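Local coordinates for beta-galactoside alpha-2,6-sialyltransferase (PDB 2Z4T), which probably transfers sialic acid from CMP-sialic acid to galactosides such as lactose in alpha-2,6 linkage, with its active site set in a GT-B fold, at residues K325-S328 / K329-E332; K344-N347 / E348-S352; Q377-N380 / V381-A385. All coordinates share one frame; numbering follows the deposited sequence.

Contact 1: residues K325-S328 / K329-E332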
loop_
_atom_site.group_PDB
_atom_site.type_symbol
_atom_site.label_atom_id
_atom_site.label_comp_id
_atom_site.label_asym_id
_atom_site.label_seq_id
_atom_site.Cartn_x
_atom_site.Cartn_y
_atom_site.Cartn_z
ATOM N N LYS A 325 -1.168 -8.311 -12.548
ATOM C CA LYS A 325 -1.329 -7.341 -13.619
ATOM C C LYS A 325 -0.048 -6.574 -13.938
ATOM O O LYS A 325 0.002 -5.867 -14.937
ATOM C CB LYS A 325 -2.473 -6.359 -13.334
ATOM C CG LYS A 325 -3.875 -6.904 -13.652
ATOM C CD LYS A 325 -4.911 -5.839 -13.288
ATOM C CE LYS A 325 -6.233 -6.018 -14.059
ATOM N NZ LYS A 325 -7.365 -6.528 -13.220
ATOM N N PHE A 326 0.967 -6.707 -13.084
ATOM C CA PHE A 326 2.282 -6.123 -13.317
ATOM C C PHE A 326 2.964 -6.836 -14.486
ATOM O O PHE A 326 2.820 -8.047 -14.635
ATOM C CB PHE A 326 3.195 -6.320 -12.090
ATOM C CG PHE A 326 2.904 -5.408 -10.924
ATOM C CD1 PHE A 326 2.286 -4.161 -11.104
ATOM C CD2 PHE A 326 3.295 -5.788 -9.630
ATOM C CE1 PHE A 326 2.032 -3.330 -10.001
ATOM C CE2 PHE A 326 3.046 -4.959 -8.532
ATOM C CZ PHE A 326 2.411 -3.731 -8.715
ATOM N N ASN A 327 3.742 -6.098 -15.278
ATOM C CA ASN A 327 4.643 -6.724 -16.231
ATOM C C ASN A 327 5.827 -7.339 -15.470
ATOM O O ASN A 327 5.959 -7.151 -14.256
ATOM C CB ASN A 327 5.090 -5.737 -17.316
ATOM C CG ASN A 327 6.006 -4.647 -16.798
ATOM O OD1 ASN A 327 6.880 -4.880 -15.954
ATOM N ND2 ASN A 327 5.833 -3.445 -17.333
ATOM N N SER A 328 6.681 -8.083 -16.158
ATOM C CA SER A 328 7.657 -8.896 -15.428
ATOM C C SER A 328 8.743 -8.063 -14.726
ATOM O O SER A 328 9.259 -8.482 -13.684
ATOM C CB SER A 328 8.266 -9.964 -16.321
ATOM O OG SER A 328 8.735 -9.347 -17.496
ATOM N N LYS A 329 9.072 -6.897 -15.279
ATOM C CA LYS A 329 10.026 -6.012 -14.634
ATOM C C LYS A 329 9.426 -5.454 -13.337
ATOM O O LYS A 329 10.098 -5.430 -12.289
ATOM C CB LYS A 329 10.431 -4.873 -15.566
ATOM C CG LYS A 329 10.822 -3.577 -14.861
ATOM C CD LYS A 329 12.200 -3.696 -14.242
ATOM C CE LYS A 329 12.549 -2.434 -13.472
ATOM N NZ LYS A 329 13.654 -2.718 -12.513
ATOM N N GLN A 330 8.168 -5.024 -13.419
ATOM C CA GLN A 330 7.391 -4.594 -12.253
ATOM C C GLN A 330 7.277 -5.689 -11.159
ATOM O O GLN A 330 7.451 -5.422 -9.965
ATOM C CB GLN A 330 6.001 -4.122 -12.713
ATOM C CG GLN A 330 6.021 -2.825 -13.550
ATOM C CD GLN A 330 4.657 -2.443 -14.109
ATOM O OE1 GLN A 330 3.896 -3.295 -14.596
ATOM N NE2 GLN A 330 4.335 -1.154 -14.036
ATOM N N GLN A 331 6.996 -6.920 -11.561
ATOM C CA GLN A 331 6.935 -8.016 -10.596
ATOM C C GLN A 331 8.265 -8.203 -9.848
ATOM O O GLN A 331 8.260 -8.433 -8.636
ATOM C CB GLN A 331 6.516 -9.325 -11.264
ATOM C CG GLN A 331 5.114 -9.290 -11.850
ATOM C CD GLN A 331 4.601 -10.690 -12.214
ATOM O OE1 GLN A 331 3.396 -10.883 -12.409
ATOM N NE2 GLN A 331 5.504 -11.669 -12.277
ATOM N N GLU A 332 9.390 -8.077 -10.559
ATOM C CA GLU A 332 10.705 -8.205 -9.933
ATOM C C GLU A 332 10.987 -7.049 -8.990
ATOM O O GLU A 332 11.517 -7.244 -7.903
ATOM C CB GLU A 332 11.819 -8.287 -10.975
ATOM C CG GLU A 332 13.234 -8.489 -10.395
ATOM C CD GLU A 332 14.320 -8.063 -11.366
ATOM O OE1 GLU A 332 15.255 -8.851 -11.611
ATOM O OE2 GLU A 332 14.233 -6.947 -11.918
#
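Asn327 and Gln330 form a capping box at the start of helix 328-338, each side chain serving the backbone N-H of the other. Asn327 holds the N-cap position, and its OD1 takes the Gln330 N at 2.8 Å in an almost perfectly straight bond, the donor tilted 20° from the carbonyl plane. In return Gln330 OE1 receives the Asn327 N at 2.9 Å, on a lone pair in the plane of its carbonyl. Asn327 CG sits between backbone N and carbonyl carbon (chi1 69°), which folds the amide back over the first turn. Gln330, extended beyond CG, crosses the asparagine side chain at about a right angle to bring OE1 to Asn327 N, the two amide planes being 28° apart.

Ordinary helical bonds then take over: Gln331 N donates to Asn327 O, and Glu332 N to Ser328 O at 3.2 Å. Lys329, in contrast, sends its amine to Glu163 in a salt bridge.

The apolar part rests on Phe326, the residue just before the cap. Its CB lies 3.6 Å from Gln330 CB, and these two side chains also cross nearly perpendicularly. This buried ring also meets Met133 and Ile136 of helix 126-141, so the capped turn is seated against a neighbouring helix. Beside the box, Gln331 CG packs against Phe326 CB at 3.5 Å.

Contact 2: residues K344-N347 / E348-S352. With MG (magnesium ion), chain K.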
loop_
_atom_site.group_PDB
_atom_site.type_symbol
_atom_site.label_atom_id
_atom_site.label_comp_id
_atom_site.label_asym_id
_atom_site.label_seq_id
_atom_site.Cartn_x
_atom_site.Cartn_y
_atom_site.Cartn_z
ATOM N N LYS A 344 14.113 -19.002 -3.586
ATOM C CA LYS A 344 14.693 -19.561 -2.372
ATOM C C LYS A 344 13.648 -20.346 -1.565
ATOM O O LYS A 344 13.926 -21.471 -1.122
ATOM C CB LYS A 344 15.364 -18.460 -1.536
ATOM C CG LYS A 344 15.630 -18.809 -0.066
ATOM C CD LYS A 344 16.754 -17.946 0.491
ATOM C CE LYS A 344 16.588 -17.632 1.979
ATOM N NZ LYS A 344 16.193 -18.815 2.826
ATOM N N LEU A 345 12.457 -19.768 -1.391
ATOM C CA LEU A 345 11.342 -20.491 -0.766
ATOM C C LEU A 345 10.974 -21.701 -1.605
ATOM O O LEU A 345 10.826 -22.803 -1.070
ATOM C CB LEU A 345 10.106 -19.616 -0.573
ATOM C CG LEU A 345 9.220 -19.794 0.670
ATOM C CD1 LEU A 345 7.781 -19.334 0.409
ATOM C CD2 LEU A 345 9.204 -21.175 1.238
ATOM N N GLN A 346 10.841 -21.512 -2.917
ATOM C CA GLN A 346 10.546 -22.655 -3.782
ATOM C C GLN A 346 11.567 -23.778 -3.612
ATOM O O GLN A 346 11.177 -24.950 -3.496
ATOM C CB GLN A 346 10.355 -22.265 -5.255
ATOM C CG GLN A 346 9.778 -23.409 -6.129
ATOM C CD GLN A 346 8.386 -23.898 -5.680
ATOM O OE1 GLN A 346 8.218 -25.053 -5.269
ATOM N NE2 GLN A 346 7.395 -23.015 -5.760
ATOM N N ASN A 347 12.858 -23.426 -3.562
ATOM C CA ASN A 347 13.908 -24.422 -3.274
ATOM C C ASN A 347 13.620 -25.116 -1.959
ATOM O O ASN A 347 13.711 -26.339 -1.880
ATOM C CB ASN A 347 15.317 -23.818 -3.193
ATOM C CG ASN A 347 15.840 -23.345 -4.528
ATOM O OD1 ASN A 347 15.415 -23.822 -5.581
ATOM N ND2 ASN A 347 16.780 -22.402 -4.492
ATOM N N GLU A 348 13.291 -24.340 -0.927
ATOM C CA GLU A 348 13.045 -24.917 0.398
ATOM C C GLU A 348 11.835 -25.842 0.438
ATOM O O GLU A 348 11.899 -26.900 1.061
ATOM C CB GLU A 348 12.958 -23.843 1.463
ATOM C CG GLU A 348 14.310 -23.277 1.808
ATOM C CD GLU A 348 14.240 -21.838 2.294
ATOM O OE1 GLU A 348 13.170 -21.176 2.151
ATOM O OE2 GLU A 348 15.277 -21.373 2.824
ATOM N N TYR A 349 10.757 -25.467 -0.251
ATOM C CA TYR A 349 9.608 -26.355 -0.445
ATOM C C TYR A 349 9.969 -27.716 -1.079
ATOM O O TYR A 349 9.196 -28.670 -0.924
ATOM C CB TYR A 349 8.535 -25.693 -1.336
ATOM C CG TYR A 349 7.634 -24.647 -0.699
ATOM C CD1 TYR A 349 7.561 -24.486 0.683
ATOM C CD2 TYR A 349 6.828 -23.818 -1.498
ATOM C CE1 TYR A 349 6.731 -23.523 1.256
ATOM C CE2 TYR A 349 5.985 -22.849 -0.927
ATOM C CZ TYR A 349 5.943 -22.712 0.446
ATOM O OH TYR A 349 5.114 -21.791 1.031
ATOM N N ASN A 350 11.144 -27.822 -1.730
ATOM C CA ASN A 350 11.333 -28.756 -2.864
ATOM C C ASN A 350 11.922 -30.172 -2.946
ATOM O O ASN A 350 11.522 -30.846 -3.907
ATOM C CB ASN A 350 11.789 -28.024 -4.137
ATOM C CG ASN A 350 10.629 -27.740 -5.086
ATOM O OD1 ASN A 350 10.761 -26.979 -6.051
ATOM N ND2 ASN A 350 9.471 -28.334 -4.794
ATOM N N SER A 351 12.859 -30.718 -2.162
ATOM C CA SER A 351 13.745 -30.292 -1.085
ATOM C C SER A 351 13.529 -31.402 -0.056
ATOM O O SER A 351 14.437 -32.186 0.237
ATOM C CB SER A 351 13.482 -28.964 -0.460
ATOM O OG SER A 351 14.386 -28.878 0.622
ATOM N N SER A 352 12.303 -31.472 0.458
ATOM C CA SER A 352 11.862 -32.612 1.231
ATOM C C SER A 352 10.645 -33.282 0.569
ATOM O O SER A 352 9.885 -32.646 -0.154
ATOM C CB SER A 352 11.592 -32.187 2.673
ATOM O OG SER A 352 10.814 -33.131 3.363
HETATM MG MG MG K . 8.813 -30.322 0.876
#
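Lys344 and Glu348 are one helical turn apart on helix 342-349, and Glu348 N donates to Lys344 O at 2.9 Å. Tyr349 N repeats the step with Leu345 O, but Asn350 N bonds instead to Asn347 O, three residues back. Ser351 then leaves helical geometry with positive phi after a peptide bond modelled as cis.

Among the side chains, Lys344 NZ makes a salt bridge to Glu348 OE2 at 2.7 Å, entering on the syn side, 24° out of the carboxylate plane. The lysine chain leaves with CG anti to the backbone N (chi1 162°), and bends at chi3 and chi4 bring NZ back onto its partner. The other oxygen, Glu348 OE1, binds a glycerol, probably from the crystallisation liquor.

Leu345 lays its CD2 over one face of the Tyr349 ring, a CH-pi contact 3.7 Å from the centroid and displaced toward CE1. The ring also meets Phe401 edge-to-face, and its hydroxyl is hydrogen-bonded to Met439 O, two contacts that probably help to hold the ring in place.

Tyr349 O also binds a magnesium ion, at 2.5 Å, in a site that includes Ser352, Leu354, Asn356 and Asp399. Lying near the C-terminal end of the helix, this carbonyl would probably be made more negative by the helix dipole, favouring the cation.

Contact 3: residues Q377-N380 / V381-A385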
loop_
_atom_site.group_PDB
_atom_site.type_symbol
_atom_site.label_atom_id
_atom_site.label_comp_id
_atom_site.label_asym_id
_atom_site.label_seq_id
_atom_site.Cartn_x
_atom_site.Cartn_y
_atom_site.Cartn_z
ATOM N N GLN A 377 2.920 -19.250 24.133
ATOM C CA GLN A 377 1.642 -19.734 23.608
ATOM C C GLN A 377 1.674 -20.175 22.126
ATOM O O GLN A 377 1.072 -21.199 21.757
ATOM C CB GLN A 377 0.538 -18.706 23.835
ATOM C CG GLN A 377 0.124 -18.566 25.312
ATOM C CD GLN A 377 -0.146 -19.910 26.021
ATOM O OE1 GLN A 377 -0.990 -20.696 25.587
ATOM N NE2 GLN A 377 0.594 -20.173 27.109
ATOM N N GLN A 378 2.359 -19.406 21.285
ATOM C CA GLN A 378 2.436 -19.745 19.880
ATOM C C GLN A 378 3.271 -21.015 19.653
ATOM O O GLN A 378 2.957 -21.828 18.774
ATOM C CB GLN A 378 2.922 -18.552 19.062
ATOM C CG GLN A 378 1.878 -17.420 19.004
ATOM C CD GLN A 378 2.369 -16.170 18.280
ATOM O OE1 GLN A 378 2.383 -16.114 17.045
ATOM N NE2 GLN A 378 2.762 -15.151 19.051
ATOM N N ILE A 379 4.319 -21.181 20.459
ATOM C CA ILE A 379 5.081 -22.415 20.497
ATOM C C ILE A 379 4.129 -23.571 20.827
ATOM O O ILE A 379 4.161 -24.635 20.194
ATOM C CB ILE A 379 6.229 -22.326 21.510
ATOM C CG1 ILE A 379 7.363 -21.457 20.928
ATOM C CG2 ILE A 379 6.745 -23.737 21.886
ATOM C CD1 ILE A 379 8.498 -21.114 21.909
ATOM N N ASN A 380 3.239 -23.345 21.785
ATOM C CA ASN A 380 2.288 -24.365 22.117
ATOM C C ASN A 380 1.303 -24.649 20.974
ATOM O O ASN A 380 0.893 -25.808 20.775
ATOM C CB ASN A 380 1.557 -24.046 23.419
ATOM C CG ASN A 380 0.774 -25.232 23.931
ATOM O OD1 ASN A 380 1.339 -26.288 24.169
ATOM N ND2 ASN A 380 -0.528 -25.076 24.075
ATOM N N VAL A 381 0.933 -23.615 20.221
ATOM C CA VAL A 381 0.039 -23.813 19.081
ATOM C C VAL A 381 0.739 -24.604 17.975
ATOM O O VAL A 381 0.160 -25.558 17.445
ATOM C CB VAL A 381 -0.559 -22.508 18.550
ATOM C CG1 VAL A 381 -1.410 -22.765 17.306
ATOM C CG2 VAL A 381 -1.383 -21.854 19.634
ATOM N N ILE A 382 1.983 -24.234 17.647
ATOM C CA ILE A 382 2.778 -25.004 16.681
ATOM C C ILE A 382 2.834 -26.477 17.129
ATOM O O ILE A 382 2.628 -27.390 16.326
ATOM C CB ILE A 382 4.199 -24.401 16.481
ATOM C CG1 ILE A 382 4.100 -23.018 15.822
ATOM C CG2 ILE A 382 5.094 -25.310 15.627
ATOM C CD1 ILE A 382 5.295 -22.165 16.005
ATOM N N ASN A 383 3.072 -26.696 18.417
ATOM C CA ASN A 383 3.184 -28.052 18.955
ATOM C C ASN A 383 1.929 -28.866 18.786
ATOM O O ASN A 383 1.989 -30.045 18.448
ATOM C CB ASN A 383 3.635 -28.037 20.411
ATOM C CG ASN A 383 5.095 -27.682 20.542
ATOM O OD1 ASN A 383 5.838 -27.756 19.562
ATOM N ND2 ASN A 383 5.515 -27.279 21.742
ATOM N N ASN A 384 0.789 -28.217 18.975
ATOM C CA ASN A 384 -0.487 -28.878 18.760
ATOM C C ASN A 384 -0.645 -29.408 17.332
ATOM O O ASN A 384 -1.152 -30.516 17.126
ATOM C CB ASN A 384 -1.602 -27.919 19.144
ATOM C CG ASN A 384 -2.029 -28.104 20.581
ATOM O OD1 ASN A 384 -2.792 -29.026 20.871
ATOM N ND2 ASN A 384 -1.522 -27.251 21.500
ATOM N N ALA A 385 -0.158 -28.629 16.365
ATOM C CA ALA A 385 -0.199 -28.978 14.937
ATOM C C ALA A 385 0.721 -30.133 14.512
ATOM O O ALA A 385 0.352 -30.923 13.628
ATOM C CB ALA A 385 0.079 -27.730 14.067
HETATM O O HOH W 1 4.067 -26.407 24.035
#
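The amides of Asn380 and Asn384 stand almost perpendicular, their planes 86° apart, with the two ND2 atoms 3.5 Å from each other. Asn384 ND2 reaches Asn380 O at 2.9 Å from above the carbonyl plane, while Asn384 N approaches the same oxygen from the opposite face at 3.0 Å, so one backbone oxygen is gripped twice. Both ND2 groups also donate to Pro504 O, Asn380 OD1 accepts from Cys506 N, and Asn384 OD1 pairs with Ser390 OG.

A water joins the Asn380 amide to that of Asn383: it donates to Asn380 OD1 at 2.7 Å and accepts from Asn383 ND2 at 2.8 Å. With its CG anti to the carbonyl carbon (chi1 -73°), Asn383 lies beside Ile379, the two pointing the same way, with ND2 3.8 Å from Ile379 CG2; its OD1 pairs with Tyr419 OH.

Regular i to i+4 bonds, such as Ile382 N to Gln378 O, underlie these amides. Helix 371-386 is the crossover of a beta-alpha-beta unit between strands 356-360 and 399-403. Val381 and Ile382 pack on Phe359 of the first strand, Val381 also on Phe462 of strand 460-465, and Ile382 on Ile415 of helix 410-417.

From the N terminus the three contacts come in series, none nesting within or crossing another, and each closes only a turn of local chain. Contact 1 starts helix 328-338 just after helix 322-325 and seats it on helix 126-141. Contact 2 lies on the next helix, 342-349, at its downstream turn, where the chain bends through the magnesium site toward strand 356-360. Contact 3 sits on helix 371-386, which leads from that strand to 399-403. Packing on Phe401 and on Phe359, respectively, places contacts 2 and 3 against the six-stranded parallel sheet. The centres of contacts 1 and 3 are about 37 Å apart, and contact 2 is about 23 Å from either.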